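Side-chain contact in hypothetical protein PA3499 (Pseudomonas aeruginosa, PDB 2IG8), which is of unknown function but belongs to the YjgF-like family of small trimeric proteins: residues R96-F101 and P109-V114. Sequence-based numbering, arbitrary orientation.
Sequences RARQEF and PASTLV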
loop_
_atom_site.group_PDB
_atom_site.type_symbol
_atom_site.label_atom_id
_atom_site.label_comp_id
_atom_site.label_asym_id
_atom_site.label_seq_id
_atom_site.Cartn_x
_atom_site.Cartn_y
_atom_site.Cartn_z
ATOM N N ARG B 96 13.567 -3.687 15.914
ATOM C CA ARG B 96 14.391 -4.731 16.489
ATOM C C ARG B 96 14.210 -6.042 15.752
ATOM O O ARG B 96 15.185 -6.681 15.445
ATOM C CB ARG B 96 14.015 -4.971 17.936
ATOM C CG ARG B 96 14.749 -4.130 18.903
ATOM C CD ARG B 96 14.405 -4.555 20.322
ATOM N NE ARG B 96 15.084 -3.719 21.323
ATOM C CZ ARG B 96 14.764 -2.458 21.610
ATOM N NH1 ARG B 96 13.773 -1.800 20.956
ATOM N NH2 ARG B 96 15.453 -1.854 22.558
ATOM N N ALA B 97 12.956 -6.385 15.447
ATOM C CA ALA B 97 12.620 -7.582 14.668
ATOM C C ALA B 97 13.323 -7.581 13.300
ATOM O O ALA B 97 13.947 -8.565 12.895
ATOM C CB ALA B 97 11.125 -7.710 14.489
ATOM N N ARG B 98 13.252 -6.440 12.613
ATOM C CA ARG B 98 13.918 -6.291 11.346
ATOM C C ARG B 98 15.437 -6.424 11.449
ATOM O O ARG B 98 16.061 -7.090 10.593
ATOM C CB ARG B 98 13.528 -4.979 10.691
ATOM C CG ARG B 98 12.133 -5.032 10.113
ATOM C CD ARG B 98 11.863 -3.847 9.212
ATOM N NE ARG B 98 11.720 -2.608 9.963
ATOM C CZ ARG B 98 10.979 -1.567 9.581
ATOM N NH1 ARG B 98 10.910 -0.501 10.364
ATOM N NH2 ARG B 98 10.318 -1.574 8.433
ATOM N N GLN B 99 16.042 -5.836 12.468
ATOM C CA GLN B 99 17.500 -5.958 12.618
ATOM C C GLN B 99 17.878 -7.433 12.751
ATOM O O GLN B 99 18.863 -7.891 12.173
ATOM C CB GLN B 99 18.016 -5.172 13.818
ATOM C CG GLN B 99 17.936 -3.649 13.602
ATOM C CD GLN B 99 19.006 -3.093 12.684
ATOM O OE1 GLN B 99 19.949 -3.776 12.299
ATOM N NE2 GLN B 99 18.850 -1.828 12.317
ATOM N N GLU B 100 17.076 -8.197 13.488
ATOM C CA GLU B 100 17.395 -9.605 13.692
ATOM C C GLU B 100 17.133 -10.444 12.452
ATOM O O GLU B 100 17.963 -11.257 12.071
ATOM C CB GLU B 100 16.651 -10.144 14.930
ATOM C CG GLU B 100 17.128 -9.465 16.180
ATOM C CD GLU B 100 16.305 -9.779 17.441
ATOM O OE1 GLU B 100 15.222 -10.406 17.345
ATOM O OE2 GLU B 100 16.766 -9.341 18.520
ATOM N N PHE B 101 15.993 -10.218 11.801
ATOM C CA PHE B 101 15.585 -10.956 10.606
ATOM C C PHE B 101 16.536 -10.715 9.440
ATOM O O PHE B 101 16.854 -11.633 8.682
ATOM C CB PHE B 101 14.166 -10.540 10.226
ATOM C CG PHE B 101 13.557 -11.331 9.084
ATOM C CD1 PHE B 101 13.142 -12.634 9.269
ATOM C CD2 PHE B 101 13.359 -10.753 7.861
ATOM C CE1 PHE B 101 12.566 -13.350 8.227
ATOM C CE2 PHE B 101 12.749 -11.453 6.813
ATOM C CZ PHE B 101 12.360 -12.763 7.018
ATOM N N PRO B 109 14.776 -3.434 3.136
ATOM C CA PRO B 109 13.686 -2.974 2.287
ATOM C C PRO B 109 13.208 -1.555 2.629
ATOM O O PRO B 109 13.349 -1.103 3.768
ATOM C CB PRO B 109 12.561 -3.967 2.589
ATOM C CG PRO B 109 13.241 -5.185 3.086
ATOM C CD PRO B 109 14.426 -4.690 3.842
ATOM N N ALA B 110 12.591 -0.888 1.663
ATOM C CA ALA B 110 11.861 0.341 1.947
ATOM C C ALA B 110 10.693 -0.014 2.878
ATOM O O ALA B 110 10.319 -1.173 2.995
ATOM C CB ALA B 110 11.347 0.980 0.658
ATOM N N SER B 111 10.171 0.985 3.585
ATOM C CA SER B 111 9.091 0.746 4.549
ATOM C C SER B 111 8.221 1.945 4.801
ATOM O O SER B 111 8.676 3.084 4.726
ATOM C CB SER B 111 9.675 0.305 5.875
ATOM O OG SER B 111 8.632 -0.057 6.783
ATOM N N THR B 112 6.953 1.673 5.075
ATOM C CA THR B 112 6.053 2.641 5.671
ATOM C C THR B 112 5.408 1.953 6.864
ATOM O O THR B 112 4.975 0.810 6.751
ATOM C CB THR B 112 4.970 3.084 4.679
ATOM O OG1 THR B 112 5.611 3.672 3.542
ATOM C CG2 THR B 112 4.015 4.121 5.331
ATOM N N LEU B 113 5.358 2.640 7.997
ATOM C CA LEU B 113 4.813 2.061 9.240
ATOM C C LEU B 113 3.817 3.072 9.791
ATOM O O LEU B 113 4.183 4.228 10.018
ATOM C CB LEU B 113 5.950 1.836 10.245
ATOM C CG LEU B 113 5.642 1.016 11.521
ATOM C CD1 LEU B 113 6.902 0.406 12.116
ATOM C CD2 LEU B 113 4.952 1.945 12.524
ATOM N N VAL B 114 2.564 2.648 9.962
ATOM C CA VAL B 114 1.515 3.517 10.462
ATOM C C VAL B 114 0.691 2.772 11.510
ATOM O O VAL B 114 0.662 1.534 11.546
ATOM C CB VAL B 114 0.575 4.074 9.340
ATOM C CG1 VAL B 114 1.390 4.936 8.308
ATOM C CG2 VAL B 114 -0.235 2.960 8.655
HETATM O O HOH W 1 9.384 1.624 9.059
#
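Arg98 reaches from helix 91-101 to Ser111 and Leu113 on strand 110-115. The two elements belong to a beta-alpha-beta unit that starts with strand 78-85, part of the YjgF-like fold. Strands 78-85 and 110-115 run parallel, and the helix crosses between them. The contact is small, about 107 Å² in all, and buried. Arg98 carries about half of it. Its side chain sets out toward the strand, and the chain bends at chi3 (-72°) on its way to the sheet. The guanidinium then meets Ser111 edge-on. NH2 of Arg98 donates to OG of Ser111 at 2.8 Å, but the N-H...O angle of 144° makes this a weak bond. With OG anti to the backbone N (chi1 -174°), the hydroxyl faces the arginine, and CB of Ser111 lies 3.2 Å from NH2 of Arg98. The same hydroxyl is hydrogen-bonded to the backbone oxygen of Leu81, on the neighbouring strand 78-85. This ties the arginine's partner to the adjacent parallel strand of the unit. Leu113, two residues further on, faces the same side of the strand as Ser111. Its CD1 stands 4.5 Å from NH1 of Arg98, an oblique and loose approach. It also packs on Ile94 and Lys91 of the helix and on Val83 and Val85 of the adjacent strand. A second subunit adds to the site: Trp20 of that subunit packs on Arg98, and Ser19 of that subunit makes a weak hydrogen bond to NE. The guanidinium therefore sits where the sheet of one chain meets another chain. A water completes the link in the guanidinium plane: it accepts from NH1 of Arg98 at 2.9 Å and donates to OG of Ser111, also at 2.9 Å.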